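PDB 6QGM: VirX1 from Cyanophage Syn10, which iodinates diverse substrates as a viral halogenase, probably flavin-dependent and related in sequence to the tryptophan halogenases. Local coordinates for residues M18-L23 with K179-N184; H58-K63 with Q174-K179. All coordinates share one frame; numbering follows the deposited sequence.

Contact 1. Residues M18-L23 with K179-N184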
loop_
_atom_site.group_PDB
_atom_site.type_symbol
_atom_site.label_atom_id
_atom_site.label_comp_id
_atom_site.label_asym_id
_atom_site.label_seq_id
_atom_site.Cartn_x
_atom_site.Cartn_y
_atom_site.Cartn_z
ATOM N N MET B 18 19.010 31.958 -1.272
ATOM C CA MET B 18 18.297 31.066 -0.329
ATOM C C MET B 18 19.210 29.880 -0.003
ATOM O O MET B 18 19.340 29.553 1.191
ATOM C CB MET B 18 16.952 30.606 -0.904
ATOM C CG MET B 18 15.892 31.656 -0.799
ATOM S SD MET B 18 14.337 31.185 -1.596
ATOM C CE MET B 18 13.784 29.861 -0.526
ATOM N N THR B 19 19.861 29.313 -1.016
ATOM C CA THR B 19 20.818 28.177 -0.887
ATOM C C THR B 19 22.068 28.660 -0.129
ATOM O O THR B 19 22.450 28.008 0.867
ATOM C CB THR B 19 21.146 27.578 -2.263
ATOM O OG1 THR B 19 19.920 27.270 -2.923
ATOM C CG2 THR B 19 21.991 26.333 -2.174
ATOM N N ALA B 20 22.668 29.770 -0.556
ATOM C CA ALA B 20 23.885 30.338 0.075
ATOM C C ALA B 20 23.633 30.607 1.567
ATOM O O ALA B 20 24.465 30.180 2.383
ATOM C CB ALA B 20 24.326 31.590 -0.650
ATOM N N ALA B 21 22.527 31.278 1.909
ATOM C CA ALA B 21 22.151 31.662 3.293
ATOM C C ALA B 21 21.988 30.405 4.158
ATOM O O ALA B 21 22.675 30.308 5.192
ATOM C CB ALA B 21 20.888 32.481 3.286
ATOM N N ALA B 22 21.120 29.477 3.733
ATOM C CA ALA B 22 20.826 28.192 4.422
ATOM C C ALA B 22 22.123 27.428 4.698
ATOM O O ALA B 22 22.370 27.092 5.862
ATOM C CB ALA B 22 19.881 27.362 3.597
ATOM N N LEU B 23 22.923 27.176 3.661
ATOM C CA LEU B 23 24.195 26.415 3.766
ATOM C C LEU B 23 25.158 27.152 4.705
ATOM O O LEU B 23 25.745 26.486 5.576
ATOM C CB LEU B 23 24.791 26.219 2.367
ATOM C CG LEU B 23 24.070 25.184 1.486
ATOM C CD1 LEU B 23 24.796 24.963 0.161
ATOM C CD2 LEU B 23 23.902 23.853 2.199
ATOM N N LYS B 179 22.473 40.067 4.879
ATOM C CA LYS B 179 22.229 39.821 6.329
ATOM C C LYS B 179 22.776 38.466 6.788
ATOM O O LYS B 179 23.209 38.392 7.944
ATOM C CB LYS B 179 20.737 39.882 6.654
ATOM C CG LYS B 179 20.044 41.193 6.340
ATOM C CD LYS B 179 20.648 42.461 6.898
ATOM C CE LYS B 179 20.327 43.652 6.019
ATOM N NZ LYS B 179 20.571 44.945 6.706
ATOM N N ILE B 180 22.738 37.431 5.951
ATOM C CA ILE B 180 23.102 36.039 6.358
ATOM C C ILE B 180 24.325 35.560 5.559
ATOM O O ILE B 180 25.345 35.240 6.209
ATOM C CB ILE B 180 21.899 35.081 6.242
ATOM C CG1 ILE B 180 20.711 35.604 7.054
ATOM C CG2 ILE B 180 22.288 33.667 6.643
ATOM C CD1 ILE B 180 19.504 34.682 7.083
ATOM N N ALA B 181 24.243 35.503 4.227
ATOM C CA ALA B 181 25.229 34.800 3.370
ATOM C C ALA B 181 26.602 35.480 3.467
ATOM O O ALA B 181 27.565 34.812 3.888
ATOM C CB ALA B 181 24.726 34.718 1.944
ATOM N N LEU B 182 26.704 36.749 3.079
ATOM C CA LEU B 182 28.009 37.446 3.012
ATOM C C LEU B 182 28.629 37.505 4.407
ATOM O O LEU B 182 29.775 37.102 4.583
ATOM C CB LEU B 182 27.832 38.840 2.400
ATOM C CG LEU B 182 27.414 38.870 0.937
ATOM C CD1 LEU B 182 27.496 40.288 0.388
ATOM C CD2 LEU B 182 28.271 37.922 0.116
ATOM N N PRO B 183 27.916 37.982 5.450
ATOM C CA PRO B 183 28.467 37.969 6.803
ATOM C C PRO B 183 29.040 36.607 7.222
ATOM O O PRO B 183 30.073 36.601 7.859
ATOM C CB PRO B 183 27.260 38.358 7.675
ATOM C CG PRO B 183 26.407 39.213 6.763
ATOM C CD PRO B 183 26.568 38.576 5.399
ATOM N N ASN B 184 28.398 35.500 6.832
ATOM C CA ASN B 184 28.842 34.109 7.143
ATOM C C ASN B 184 29.944 33.641 6.175
ATOM O O ASN B 184 30.293 32.459 6.214
ATOM C CB ASN B 184 27.674 33.122 7.118
ATOM C CG ASN B 184 26.697 33.338 8.252
ATOM O OD1 ASN B 184 27.038 33.961 9.260
ATOM N ND2 ASN B 184 25.484 32.822 8.098
#

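Contact 2. Residues H58-K63 with Q174-K179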
loop_
_atom_site.group_PDB
_atom_site.type_symbol
_atom_site.label_atom_id
_atom_site.label_comp_id
_atom_site.label_asym_id
_atom_site.label_seq_id
_atom_site.Cartn_x
_atom_site.Cartn_y
_atom_site.Cartn_z
ATOM N N HIS B 58 12.033 30.001 9.883
ATOM C CA HIS B 58 12.291 29.600 11.293
ATOM C C HIS B 58 13.709 29.016 11.404
ATOM O O HIS B 58 14.410 29.364 12.377
ATOM C CB HIS B 58 11.147 28.691 11.795
ATOM C CG HIS B 58 9.988 29.451 12.360
ATOM N ND1 HIS B 58 9.952 29.848 13.686
ATOM C CD2 HIS B 58 8.837 29.903 11.808
ATOM C CE1 HIS B 58 8.834 30.509 13.924
ATOM N NE2 HIS B 58 8.133 30.550 12.788
ATOM N N LEU B 59 14.128 28.210 10.421
ATOM C CA LEU B 59 15.485 27.594 10.358
ATOM C C LEU B 59 16.559 28.684 10.253
ATOM O O LEU B 59 17.670 28.441 10.752
ATOM C CB LEU B 59 15.573 26.640 9.158
ATOM C CG LEU B 59 14.937 25.266 9.333
ATOM C CD1 LEU B 59 14.735 24.599 7.981
ATOM C CD2 LEU B 59 15.789 24.389 10.246
ATOM N N LEU B 60 16.244 29.829 9.636
ATOM C CA LEU B 60 17.207 30.951 9.439
ATOM C C LEU B 60 17.011 32.041 10.500
ATOM O O LEU B 60 17.740 33.052 10.402
ATOM C CB LEU B 60 17.035 31.541 8.035
ATOM C CG LEU B 60 17.430 30.623 6.879
ATOM C CD1 LEU B 60 17.505 31.407 5.584
ATOM C CD2 LEU B 60 18.764 29.936 7.135
ATOM N N ASP B 61 16.070 31.855 11.446
ATOM C CA ASP B 61 15.783 32.765 12.590
ATOM C C ASP B 61 15.269 34.122 12.100
ATOM O O ASP B 61 15.472 35.114 12.816
ATOM C CB ASP B 61 17.019 32.995 13.460
ATOM C CG ASP B 61 17.422 31.810 14.322
ATOM O OD1 ASP B 61 16.528 31.252 15.018
ATOM O OD2 ASP B 61 18.637 31.477 14.305
ATOM N N LEU B 62 14.604 34.170 10.945
ATOM C CA LEU B 62 14.143 35.433 10.313
ATOM C C LEU B 62 12.811 35.840 10.940
ATOM O O LEU B 62 11.843 35.100 10.753
ATOM C CB LEU B 62 14.006 35.213 8.804
ATOM C CG LEU B 62 15.325 35.147 8.044
ATOM C CD1 LEU B 62 15.124 34.519 6.678
ATOM C CD2 LEU B 62 15.967 36.506 7.897
ATOM N N LYS B 63 12.773 36.983 11.624
ATOM C CA LYS B 63 11.545 37.592 12.205
ATOM C C LYS B 63 10.854 38.447 11.125
ATOM O O LYS B 63 11.557 39.231 10.445
ATOM C CB LYS B 63 11.876 38.453 13.436
ATOM C CG LYS B 63 12.676 37.802 14.550
ATOM C CD LYS B 63 12.263 36.384 14.883
ATOM C CE LYS B 63 13.219 35.678 15.830
ATOM N NZ LYS B 63 13.382 34.233 15.505
ATOM N N GLN B 174 18.346 39.393 -2.073
ATOM C CA GLN B 174 19.246 40.518 -1.719
ATOM C C GLN B 174 19.324 40.641 -0.196
ATOM O O GLN B 174 20.403 40.983 0.301
ATOM C CB GLN B 174 18.782 41.820 -2.386
ATOM C CG GLN B 174 19.046 41.845 -3.882
ATOM C CD GLN B 174 20.502 41.589 -4.184
ATOM O OE1 GLN B 174 20.894 40.477 -4.524
ATOM N NE2 GLN B 174 21.326 42.607 -4.025
ATOM N N TYR B 175 18.237 40.357 0.521
ATOM C CA TYR B 175 18.209 40.438 2.000
ATOM C C TYR B 175 19.091 39.321 2.568
ATOM O O TYR B 175 20.018 39.625 3.363
ATOM C CB TYR B 175 16.777 40.381 2.521
ATOM C CG TYR B 175 16.665 40.599 4.009
ATOM C CD1 TYR B 175 16.650 41.867 4.557
ATOM C CD2 TYR B 175 16.593 39.517 4.875
ATOM C CE1 TYR B 175 16.569 42.058 5.925
ATOM C CE2 TYR B 175 16.495 39.688 6.243
ATOM C CZ TYR B 175 16.474 40.962 6.768
ATOM O OH TYR B 175 16.370 41.130 8.116
ATOM N N LEU B 176 18.823 38.076 2.157
ATOM C CA LEU B 176 19.569 36.878 2.615
ATOM C C LEU B 176 21.062 37.084 2.341
ATOM O O LEU B 176 21.875 36.699 3.182
ATOM C CB LEU B 176 19.016 35.654 1.880
ATOM C CG LEU B 176 17.590 35.248 2.260
ATOM C CD1 LEU B 176 17.210 33.936 1.606
ATOM C CD2 LEU B 176 17.452 35.137 3.771
ATOM N N LYS B 177 21.394 37.695 1.209
ATOM C CA LYS B 177 22.777 38.024 0.772
ATOM C C LYS B 177 23.463 38.914 1.821
ATOM O O LYS B 177 24.512 38.499 2.354
ATOM C CB LYS B 177 22.736 38.718 -0.592
ATOM C CG LYS B 177 24.094 39.091 -1.175
ATOM C CD LYS B 177 23.982 39.753 -2.528
ATOM C CE LYS B 177 24.175 41.250 -2.470
ATOM N NZ LYS B 177 24.675 41.744 -3.765
ATOM N N GLU B 178 22.882 40.082 2.101
ATOM C CA GLU B 178 23.511 41.146 2.922
ATOM C C GLU B 178 23.524 40.749 4.404
ATOM O O GLU B 178 24.535 41.048 5.074
ATOM C CB GLU B 178 22.873 42.515 2.709
ATOM C CG GLU B 178 21.375 42.620 2.476
ATOM C CD GLU B 178 20.973 43.963 1.876
ATOM O OE1 GLU B 178 21.291 44.998 2.517
ATOM O OE2 GLU B 178 20.344 43.967 0.755
ATOM N N LYS B 179 22.473 40.067 4.879
ATOM C CA LYS B 179 22.229 39.821 6.329
ATOM C C LYS B 179 22.776 38.466 6.788
ATOM O O LYS B 179 23.209 38.392 7.944
ATOM C CB LYS B 179 20.737 39.882 6.654
ATOM C CG LYS B 179 20.044 41.193 6.340
ATOM C CD LYS B 179 20.648 42.461 6.898
ATOM C CE LYS B 179 20.327 43.652 6.019
ATOM N NZ LYS B 179 20.571 44.945 6.706
#

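Contact 1. Residues M18-L23 with K179-N184
A20 and A21 of helix 14-26 meet I180 and A181 of helix 169-181, and the contact between them is apolar, with no hydrogen bond crossing it. Small side chains let the two backbones come close: the CA atoms of A21 and A181 lie 4.4 Å apart. The methyl of A181 sits against the first helix, A181 CB being 4.1 Å from A20 CB and equally far from the backbone N of A21. Beside it, I180 reaches over with its gamma methyl. I180 CG2 stands anti to its backbone nitrogen (chi1 -56°, measured to CG1), which brings this I180 methyl 3.8 Å from A21 CB and 3.7 Å from A21 O. All four touching residues are buried. The GxGxxG pattern (G11, G13, G16) runs from the turn after strand 6-10 into helix 14-26, consistent with the dinucleotide-binding helix of a Rossmann-type fold; A20 lies near that pattern and also rests on I9 of the strand, while T19 and A22 touch I366 of helix 360-373. Polar links go through a third residue: the hydroxyl of S24 hydrogen-bonds A21 O and also N184 ND2, linking the two segments through one side chain. Within the turn, N184 N donates to I180 O at 3.1 Å, and the helix widens into a pi-type turn at 179-181.

Contact 2. Residues H58-K63 with Q174-K179
L62 reaches Y175 and L176 with its two methyl branches, one for each residue. L62 CD2 comes to the rim of the Y175 ring, in the ring plane, and stops 3.6 Å from Y175 CE2; the two side chains run past each other in opposite directions. L62 CD1 turns to L176 instead, 3.8 Å from L176 CD2, and here the side chains cross at about a right angle. L60 CD1 also reaches L176 CD2, at 4.1 Å, again nearly perpendicular. L176 CD2 therefore lies against two leucines of the 58-63 segment, which are separated in sequence by D61 alone. With Y175 CG anti to the backbone N (chi1 -174°), the ring lies beside L62 CD2 at its edge, and K179 CG sits over the centre of one face of the Y175 ring, 3.5 Å above the plane, one turn further along the helix. W67 of helix 64-67 touches both L62 and Y175, and I180 touches L60 and L62, extending the apolar cluster. D61 projects elsewhere: its carboxylate forms salt bridges with K25 through OD2 and with K478 of a second subunit through OD1. Helix 52-59 ends in a Schellman motif, with positive phi at D61 (64°) and two bonds back into the last turn, one of them D61 N to H58 O. K63 occupies the N-cap position of helix 64-67, so the leucine pair sits on a tight helix-to-helix connection laid against helix 169-181.

How the contacts relate
Contacts 1 and 2 lie about 7 Å apart, centre to centre, and both use helix 169-181, sharing K179. Along the chain the segments come in the order 18-23, 58-63, 174-179 and 179-184, so the long connection bridged by contact 2 lies within that bridged by contact 1. Probable hydrogen bonds from A181 N to L176 O and from L182 N to K177 O tie segment 179-184 to segment 174-179, and M18 also packs on L176. Helix 169-181 thus brings together the GxGxxG-associated helix 14-26, probably part of the nucleotide-binding core, and the connection between helices 52-59 and 64-67, which also reaches a second subunit.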